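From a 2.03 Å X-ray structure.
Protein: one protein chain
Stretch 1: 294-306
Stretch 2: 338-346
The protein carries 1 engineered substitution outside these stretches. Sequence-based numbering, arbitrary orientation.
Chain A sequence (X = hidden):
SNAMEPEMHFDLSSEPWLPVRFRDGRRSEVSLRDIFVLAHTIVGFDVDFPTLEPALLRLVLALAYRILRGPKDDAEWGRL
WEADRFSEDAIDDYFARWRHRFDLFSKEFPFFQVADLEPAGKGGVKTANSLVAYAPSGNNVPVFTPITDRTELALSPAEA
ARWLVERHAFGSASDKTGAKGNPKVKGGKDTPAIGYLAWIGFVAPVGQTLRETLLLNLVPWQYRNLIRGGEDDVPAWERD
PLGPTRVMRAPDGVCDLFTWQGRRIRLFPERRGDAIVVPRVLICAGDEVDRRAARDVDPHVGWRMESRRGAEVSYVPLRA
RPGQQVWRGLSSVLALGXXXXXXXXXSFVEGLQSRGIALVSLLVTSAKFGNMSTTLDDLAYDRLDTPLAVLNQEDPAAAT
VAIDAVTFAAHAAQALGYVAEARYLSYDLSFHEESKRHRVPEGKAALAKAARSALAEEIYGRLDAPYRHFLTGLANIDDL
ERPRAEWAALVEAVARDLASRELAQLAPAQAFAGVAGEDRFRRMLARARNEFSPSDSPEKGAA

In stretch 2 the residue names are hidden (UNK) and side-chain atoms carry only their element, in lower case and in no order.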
ATOM      1  N   ALA A 294     -14.688  -9.264   4.430  1.00 50.11           N
ATOM      2  CA  ALA A 294     -13.588  -8.287   4.539  1.00 49.01           C
ATOM      3  C   ALA A 294     -14.008  -6.886   4.078  1.00 47.03           C
ATOM      4  O   ALA A 294     -13.571  -5.883   4.651  1.00 43.53           O
ATOM      5  CB  ALA A 294     -12.376  -8.758   3.703  1.00 48.60           C
ATOM      6  N   ARG A 295     -14.853  -6.822   3.037  1.00 43.25           N
ATOM      7  CA  ARG A 295     -15.321  -5.567   2.477  1.00 43.61           C
ATOM      8  C   ARG A 295     -16.099  -4.758   3.540  1.00 49.99           C
ATOM      9  O   ARG A 295     -15.923  -3.539   3.638  1.00 48.39           O
ATOM     10  CB  ARG A 295     -16.117  -5.844   1.200  1.00 41.83           C
ATOM     11  CG  ARG A 295     -16.922  -4.696   0.736  1.00 48.76           C
ATOM     12  CD  ARG A 295     -17.369  -4.881  -0.694  1.00 55.21           C
ATOM     13  NE  ARG A 295     -18.271  -3.803  -1.051  1.00 59.17           N
ATOM     14  CZ  ARG A 295     -19.570  -3.728  -0.762  1.00 67.61           C
ATOM     15  NH1 ARG A 295     -20.173  -4.704  -0.087  1.00 56.51           N
ATOM     16  NH2 ARG A 295     -20.277  -2.692  -1.163  1.00 57.08           N
ATOM     17  N   ASP A 296     -16.852  -5.427   4.383  1.00 47.71           N
ATOM     18  CA  ASP A 296     -17.578  -4.743   5.462  1.00 48.22           C
ATOM     19  C   ASP A 296     -16.668  -4.289   6.585  1.00 50.43           C
ATOM     20  O   ASP A 296     -17.006  -3.357   7.296  1.00 52.47           O
ATOM     21  CB  ASP A 296     -18.646  -5.669   6.058  1.00 51.92           C
ATOM     22  CG  ASP A 296     -19.810  -6.010   5.102  1.00 67.11           C
ATOM     23  OD1 ASP A 296     -20.061  -5.218   4.143  1.00 66.21           O
ATOM     24  OD2 ASP A 296     -20.446  -7.073   5.296  1.00 73.47           O
ATOM     25  N   VAL A 297     -15.570  -4.984   6.817  1.00 46.09           N
ATOM     26  CA  VAL A 297     -14.727  -4.736   7.971  1.00 43.75           C
ATOM     27  C   VAL A 297     -13.619  -3.696   7.767  1.00 45.70           C
ATOM     28  O   VAL A 297     -13.351  -2.899   8.663  1.00 43.40           O
ATOM     29  CB  VAL A 297     -14.091  -6.093   8.402  1.00 46.24           C
ATOM     30  CG1 VAL A 297     -13.069  -5.924   9.522  1.00 45.99           C
ATOM     31  CG2 VAL A 297     -15.175  -7.101   8.812  1.00 48.24           C
ATOM     32  N   ASP A 298     -12.915  -3.793   6.659  1.00 39.83           N
ATOM     33  CA  ASP A 298     -11.585  -3.206   6.495  1.00 38.80           C
ATOM     34  C   ASP A 298     -11.584  -1.777   5.956  1.00 42.82           C
ATOM     35  O   ASP A 298     -11.998  -1.546   4.821  1.00 43.02           O
ATOM     36  CB  ASP A 298     -10.789  -4.124   5.585  1.00 38.01           C
ATOM     37  CG  ASP A 298      -9.266  -3.946   5.571  1.00 43.40           C
ATOM     38  OD1 ASP A 298      -8.778  -2.854   5.946  1.00 39.29           O
ATOM     39  OD2 ASP A 298      -8.580  -4.878   5.159  1.00 41.14           O
ATOM     40  N   PRO A 299     -11.032  -0.839   6.744  1.00 40.09           N
ATOM     41  CA  PRO A 299     -11.000   0.550   6.312  1.00 39.17           C
ATOM     42  C   PRO A 299      -9.880   0.907   5.338  1.00 39.05           C
ATOM     43  O   PRO A 299      -9.806   2.074   4.933  1.00 40.18           O
ATOM     44  CB  PRO A 299     -10.767   1.292   7.648  1.00 42.51           C
ATOM     45  CG  PRO A 299      -9.874   0.376   8.408  1.00 43.27           C
ATOM     46  CD  PRO A 299     -10.386  -0.996   8.088  1.00 41.64           C
ATOM     47  N   HIS A 300      -8.931   0.020   5.090  1.00 39.61           N
ATOM     48  CA  HIS A 300      -7.729   0.349   4.290  1.00 38.67           C
ATOM     49  C   HIS A 300      -7.798  -0.095   2.805  1.00 41.52           C
ATOM     50  O   HIS A 300      -6.760  -0.168   2.140  1.00 40.93           O
ATOM     51  CB  HIS A 300      -6.488  -0.289   4.916  1.00 37.69           C
ATOM     52  CG  HIS A 300      -6.152   0.297   6.259  1.00 40.82           C
ATOM     53  ND1 HIS A 300      -5.847  -0.506   7.350  1.00 44.08           N
ATOM     54  CD2 HIS A 300      -6.075   1.587   6.623  1.00 41.26           C
ATOM     55  CE1 HIS A 300      -5.634   0.342   8.356  1.00 44.45           C
ATOM     56  NE2 HIS A 300      -5.718   1.618   7.934  1.00 43.35           N
ATOM     57  N   VAL A 301      -8.969  -0.455   2.324  1.00 40.07           N
ATOM     58  CA  VAL A 301      -9.119  -0.947   0.939  1.00 39.77           C
ATOM     59  C   VAL A 301     -10.396  -0.339   0.303  1.00 42.72           C
ATOM     60  O   VAL A 301     -11.442  -0.371   0.921  1.00 39.90           O
ATOM     61  CB  VAL A 301      -9.101  -2.506   0.919  1.00 42.26           C
ATOM     62  CG1 VAL A 301     -10.031  -3.125   1.960  1.00 43.67           C
ATOM     63  CG2 VAL A 301      -9.380  -3.097  -0.498  1.00 40.68           C
ATOM     64  N   GLY A 302     -10.273   0.147  -0.936  1.00 38.59           N
ATOM     65  CA  GLY A 302     -11.370   0.625  -1.764  1.00 41.40           C
ATOM     66  C   GLY A 302     -11.787  -0.524  -2.664  1.00 43.85           C
ATOM     67  O   GLY A 302     -11.026  -1.493  -2.831  1.00 38.32           O
ATOM     68  N   TRP A 303     -13.010  -0.463  -3.206  1.00 41.21           N
ATOM     69  CA  TRP A 303     -13.594  -1.557  -3.999  1.00 42.37           C
ATOM     70  C   TRP A 303     -14.201  -1.076  -5.281  1.00 46.07           C
ATOM     71  O   TRP A 303     -14.590   0.081  -5.406  1.00 42.60           O
ATOM     72  CB  TRP A 303     -14.695  -2.298  -3.192  1.00 43.47           C
ATOM     73  CG  TRP A 303     -14.180  -2.866  -1.904  1.00 43.81           C
ATOM     74  CD1 TRP A 303     -14.089  -2.213  -0.708  1.00 46.63           C
ATOM     75  CD2 TRP A 303     -13.588  -4.154  -1.702  1.00 43.67           C
ATOM     76  NE1 TRP A 303     -13.461  -3.006   0.218  1.00 45.38           N
ATOM     77  CE2 TRP A 303     -13.144  -4.206  -0.357  1.00 46.23           C
ATOM     78  CE3 TRP A 303     -13.383  -5.276  -2.519  1.00 45.54           C
ATOM     79  CZ2 TRP A 303     -12.509  -5.340   0.182  1.00 44.67           C
ATOM     80  CZ3 TRP A 303     -12.805  -6.414  -1.966  1.00 45.67           C
ATOM     81  CH2 TRP A 303     -12.340  -6.416  -0.641  1.00 46.02           C
ATOM     82  N   ARG A 304     -14.177  -1.959  -6.274  1.00 46.10           N
ATOM     83  CA  ARG A 304     -14.838  -1.761  -7.558  1.00 48.00           C
ATOM     84  C   ARG A 304     -15.820  -2.890  -7.706  1.00 49.32           C
ATOM     85  O   ARG A 304     -15.460  -4.053  -7.504  1.00 47.21           O
ATOM     86  CB  ARG A 304     -13.797  -1.760  -8.708  1.00 51.58           C
ATOM     87  CG  ARG A 304     -14.368  -1.819 -10.103  1.00 74.08           C
ATOM     88  CD  ARG A 304     -13.258  -1.706 -11.138  1.00 76.92           C
ATOM     89  NE  ARG A 304     -12.316  -2.843 -11.123  1.00 76.19           N
ATOM     90  CZ  ARG A 304     -12.526  -4.035 -11.693  1.00 86.14           C
ATOM     91  NH1 ARG A 304     -13.670  -4.296 -12.311  1.00 63.39           N
ATOM     92  NH2 ARG A 304     -11.592  -4.969 -11.652  1.00 85.42           N
HETATM   93  N   MSE A 305     -16.994  -2.590  -8.170  1.00 48.74           N
HETATM   94  CA  MSE A 305     -17.987  -3.640  -8.439  1.00 52.43           C
HETATM   95  C   MSE A 305     -17.612  -4.336  -9.747  1.00 57.04           C
HETATM   96  O   MSE A 305     -17.562  -3.682 -10.771  1.00 61.01           O
HETATM   97  CB  MSE A 305     -19.395  -3.053  -8.516  1.00 55.19           C
HETATM   98  CG  MSE A 305     -20.451  -4.168  -8.647  1.00 62.72           C
HETATM   99 SE   MSE A 305     -22.102  -3.480  -9.113  0.57 68.09          SE
HETATM  100  CE  MSE A 305     -21.777  -3.342 -10.972  1.00 67.02           C
ATOM    101  N   GLU A 306     -17.284  -5.627  -9.692  1.00 53.90           N
ATOM    102  CA  GLU A 306     -16.821  -6.417 -10.847  1.00 56.57           C
ATOM    103  C   GLU A 306     -17.977  -7.002 -11.634  1.00 61.23           C
ATOM    104  O   GLU A 306     -17.945  -6.956 -12.859  1.00 62.74           O
ATOM    105  CB  GLU A 306     -15.934  -7.546 -10.329  1.00 59.03           C
ATOM    106  CG  GLU A 306     -15.326  -8.430 -11.406  1.00 74.38           C
ATOM    107  CD  GLU A 306     -14.466  -9.527 -10.819  1.00 96.98           C
ATOM    108  OE1 GLU A 306     -14.968 -10.250  -9.923  1.00 85.44           O
ATOM    109  OE2 GLU A 306     -13.277  -9.623 -11.207  1.00 96.23           O
ATOM    110  N   UNK A 338     -18.935   5.608 -10.556  1.00 67.98           N
ATOM    111  CA  UNK A 338     -20.170   5.051 -10.023  1.00 66.65           C
ATOM    112  C   UNK A 338     -20.002   3.627  -9.513  1.00 68.07           C
ATOM    113  O   UNK A 338     -20.768   3.214  -8.656  1.00 71.43           O
ATOM    114  c   UNK A 338     -21.246   5.069 -11.100  1.00 69.64           C
ATOM    115  N   UNK A 339     -19.055   2.858 -10.038  1.00 60.48           N
ATOM    116  CA  UNK A 339     -18.895   1.475  -9.588  1.00 60.62           C
ATOM    117  C   UNK A 339     -17.751   1.318  -8.555  1.00 59.79           C
ATOM    118  O   UNK A 339     -17.403   0.190  -8.237  1.00 55.59           O
ATOM    119  o   UNK A 339     -18.808  -1.010 -13.202  1.00 98.41           O
ATOM    120  c   UNK A 339     -19.938   0.404 -11.634  1.00 76.30           C
ATOM    121  o   UNK A 339     -20.963  -0.649 -13.505  1.00114.73           O
ATOM    122  c   UNK A 339     -19.895  -0.481 -12.869  1.00109.87           C
ATOM    123  c   UNK A 339     -18.640   0.566 -10.825  1.00 62.64           C
ATOM    124  N   UNK A 340     -17.232   2.438  -8.008  1.00 54.58           N
ATOM    125  CA  UNK A 340     -16.058   2.473  -7.142  1.00 51.16           C
ATOM    126  C   UNK A 340     -16.411   3.035  -5.782  1.00 53.76           C
ATOM    127  O   UNK A 340     -17.196   3.968  -5.701  1.00 54.73           O
ATOM    128  c   UNK A 340     -14.349   2.877  -9.068  1.00 55.57           C
ATOM    129  c   UNK A 340     -13.273   3.841  -9.549  1.00 72.05           C
ATOM    130  o   UNK A 340     -13.484   5.075  -9.454  1.00 69.73           O
ATOM    131  c   UNK A 340     -14.992   3.351  -7.760  1.00 51.76           C
ATOM    132  o   UNK A 340     -12.239   3.367 -10.072  1.00 70.25           O
ATOM    133  N   UNK A 341     -15.765   2.564  -4.735  1.00 47.07           N
ATOM    134  CA  UNK A 341     -16.025   3.022  -3.370  1.00 46.73           C
ATOM    135  C   UNK A 341     -14.672   3.177  -2.684  1.00 47.62           C
ATOM    136  O   UNK A 341     -13.893   2.205  -2.586  1.00 44.19           O
ATOM    137  c   UNK A 341     -17.269   1.748  -1.289  1.00 70.55           C
ATOM    138  c   UNK A 341     -16.962   1.934  -2.778  1.00 48.49           C
ATOM    139  n   UNK A 341     -17.271  -0.166   0.238  1.00 68.85           N
ATOM    140  c   UNK A 341     -17.523   0.218  -1.002  1.00 81.97           C
ATOM    141  o   UNK A 341     -17.864  -0.660  -1.908  1.00 67.57           O
ATOM    142  N   UNK A 342     -14.359   4.387  -2.234  1.00 45.22           N
ATOM    143  CA  UNK A 342     -13.076   4.665  -1.611  1.00 46.85           C
ATOM    144  C   UNK A 342     -12.897   3.887  -0.267  1.00 47.91           C
ATOM    145  O   UNK A 342     -13.855   3.376   0.329  1.00 46.01           O
ATOM    146  n   UNK A 342     -13.082  11.096  -0.630  1.00 48.69           N
ATOM    147  c   UNK A 342     -13.548   8.322  -0.167  1.00 43.73           C
ATOM    148  n   UNK A 342     -13.344  10.786  -2.878  1.00 48.14           N
ATOM    149  n   UNK A 342     -13.593   9.010  -1.455  1.00 48.04           N
ATOM    150  c   UNK A 342     -13.321  10.288  -1.657  1.00 53.61           C
ATOM    151  c   UNK A 342     -13.681   6.798  -0.288  1.00 47.31           C
ATOM    152  c   UNK A 342     -12.854   6.190  -1.397  1.00 48.25           C
ATOM    153  N   UNK A 343     -11.631   3.723   0.120  1.00 42.39           N
ATOM    154  CA  UNK A 343     -11.237   3.128   1.405  1.00 40.83           C
ATOM    155  C   UNK A 343     -11.956   3.847   2.524  1.00 43.48           C
ATOM    156  O   UNK A 343     -12.039   5.072   2.528  1.00 41.70           O
ATOM    157  c   UNK A 343      -9.746   3.214   1.602  1.00 42.15           C
ATOM    158  N   UNK A 344     -12.514   3.088   3.470  1.00 41.66           N
ATOM    159  CA  UNK A 344     -13.311   3.699   4.537  1.00 43.32           C
ATOM    160  C   UNK A 344     -12.519   4.697   5.362  1.00 43.49           C
ATOM    161  O   UNK A 344     -13.058   5.668   5.866  1.00 44.41           O
ATOM    162  N   UNK A 345     -11.199   4.501   5.445  1.00 41.01           N
ATOM    163  CA  UNK A 345     -10.312   5.425   6.201  1.00 39.21           C
ATOM    164  C   UNK A 345     -10.294   6.812   5.547  1.00 44.08           C
ATOM    165  O   UNK A 345     -10.221   7.836   6.247  1.00 43.30           O
ATOM    166  c   UNK A 345      -8.021   4.865   5.150  1.00 39.88           C
ATOM    167  c   UNK A 345      -8.192   5.602   7.523  1.00 39.74           C
ATOM    168  c   UNK A 345      -8.875   4.849   6.406  1.00 39.66           C
ATOM    169  N   UNK A 346     -10.416   6.857   4.200  1.00 39.92           N
ATOM    170  CA  UNK A 346     -10.441   8.134   3.523  1.00 41.79           C
ATOM    171  C   UNK A 346     -11.770   8.875   3.767  1.00 46.44           C
ATOM    172  O   UNK A 346     -11.767  10.104   3.891  1.00 47.54           O
ATOM    173  c   UNK A 346      -8.744   7.344   1.709  1.00 44.43           C
ATOM    174  c   UNK A 346      -8.562   7.284   0.179  1.00 46.65           C
ATOM    175  c   UNK A 346     -10.167   7.914   2.030  1.00 41.93           C
ATOM    176  c   UNK A 346      -7.659   8.142   2.334  1.00 44.79           C
TER
HETATM  177  O   HOH W   1     -14.512   0.907   0.761  1.00 52.00           O

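Position 338 carries a single side-chain carbon and touches nothing on stretch 1; one carbon makes it Ala338.

At position 339 the side chain has three carbons, the third bearing two oxygens. It points toward stretch 1, where one of the two oxygens lies 3.8 Å from CE of the selenomethionine Met305. This unbranched carboxylate is Glu339, since an aspartate would have one carbon fewer, and the oxygen near Met305 is its OE2. The backbone does the binding: Met305 N donates to Glu339 O at 2.8 Å, and CA of Arg304 approaches the same oxygen, Glu339 O, at 3.3 Å in a CA-H...O contact.

Position 340 repeats the pattern of three carbons ending in two oxygens. Its backbone faces Arg304 in a non-hydrogen-bonded antiparallel pair, with 4.4 Å between the CA of position 340 and Arg304 CA. Although the two side chains leave the same face of the sheet, the end of Arg304 leads away, and no salt bridge joins them. The residue is therefore Glu340. Across the strands, Glu340 CA lies 3.3 Å from Trp303 O.

Position 341 also has three side-chain carbons, but the third carries two atoms of different element, one oxygen and one nitrogen. The oxygen of this amide lies 3.2 Å from Arg295 NH2, near the guanidinium plane at its edge, and 3.8 Å from Trp303 CB. An amide on a chain of this length is Gln341. Its OE1 accepts from both Arg295 NE (3.3 Å) and Arg295 NH2. The backbone pairs with Trp303 in both directions, Trp303 N to Gln341 O at 2.9 Å and Gln341 N to Trp303 O at 2.8 Å.

Position 342 shows three carbons, a nitrogen, and a carbon carrying two further nitrogens. The side chain points away from stretch 1 and reaches nothing on it. That guanidinium identifies Arg342, whose side-chain nitrogens are hydrogen-bonded elsewhere in the structure. Its carbonyl nevertheless takes part: water 1 donates to Arg342 O at 2.6 Å and, weakly, to Val301 O at 3.3 Å.

Position 343 has one side-chain carbon, 3.5 Å from Pro299 O, and is Ala343. It occupies the N-cap position of the following helix, and its CA makes a CA-H...O contact of 3.5 Å with Val301 O.

Position 344 has no side-chain atoms; its CA comes within 4.3 Å of Pro299 CA. It is Gly344, and a CB here would point toward stretch 1, 3.6 Å from that same Pro299 CA.

At position 345 one carbon carries two more. The first, CB, is 4.2 Å from Pro299 CB, and one of the two outer carbons lies 4.1 Å from His300 CD2. A fork at the first carbon identifies Val345, and the carbon near His300 is its CG1. Val345 N donates to Pro299 O at 2.8 Å.

Position 346 has four carbons forked at the second and makes no contact with stretch 1; this is Leu346.

The contact, burying 603 Å² in total, is thus built largely on main-chain hydrogen bonds. A short antiparallel ladder fixes the strands, Pro299 O engages the first turn of the helix, and Gln341 ties the strand to Arg295.

Stretch 2, residues 338-346: AEEQRAGVL
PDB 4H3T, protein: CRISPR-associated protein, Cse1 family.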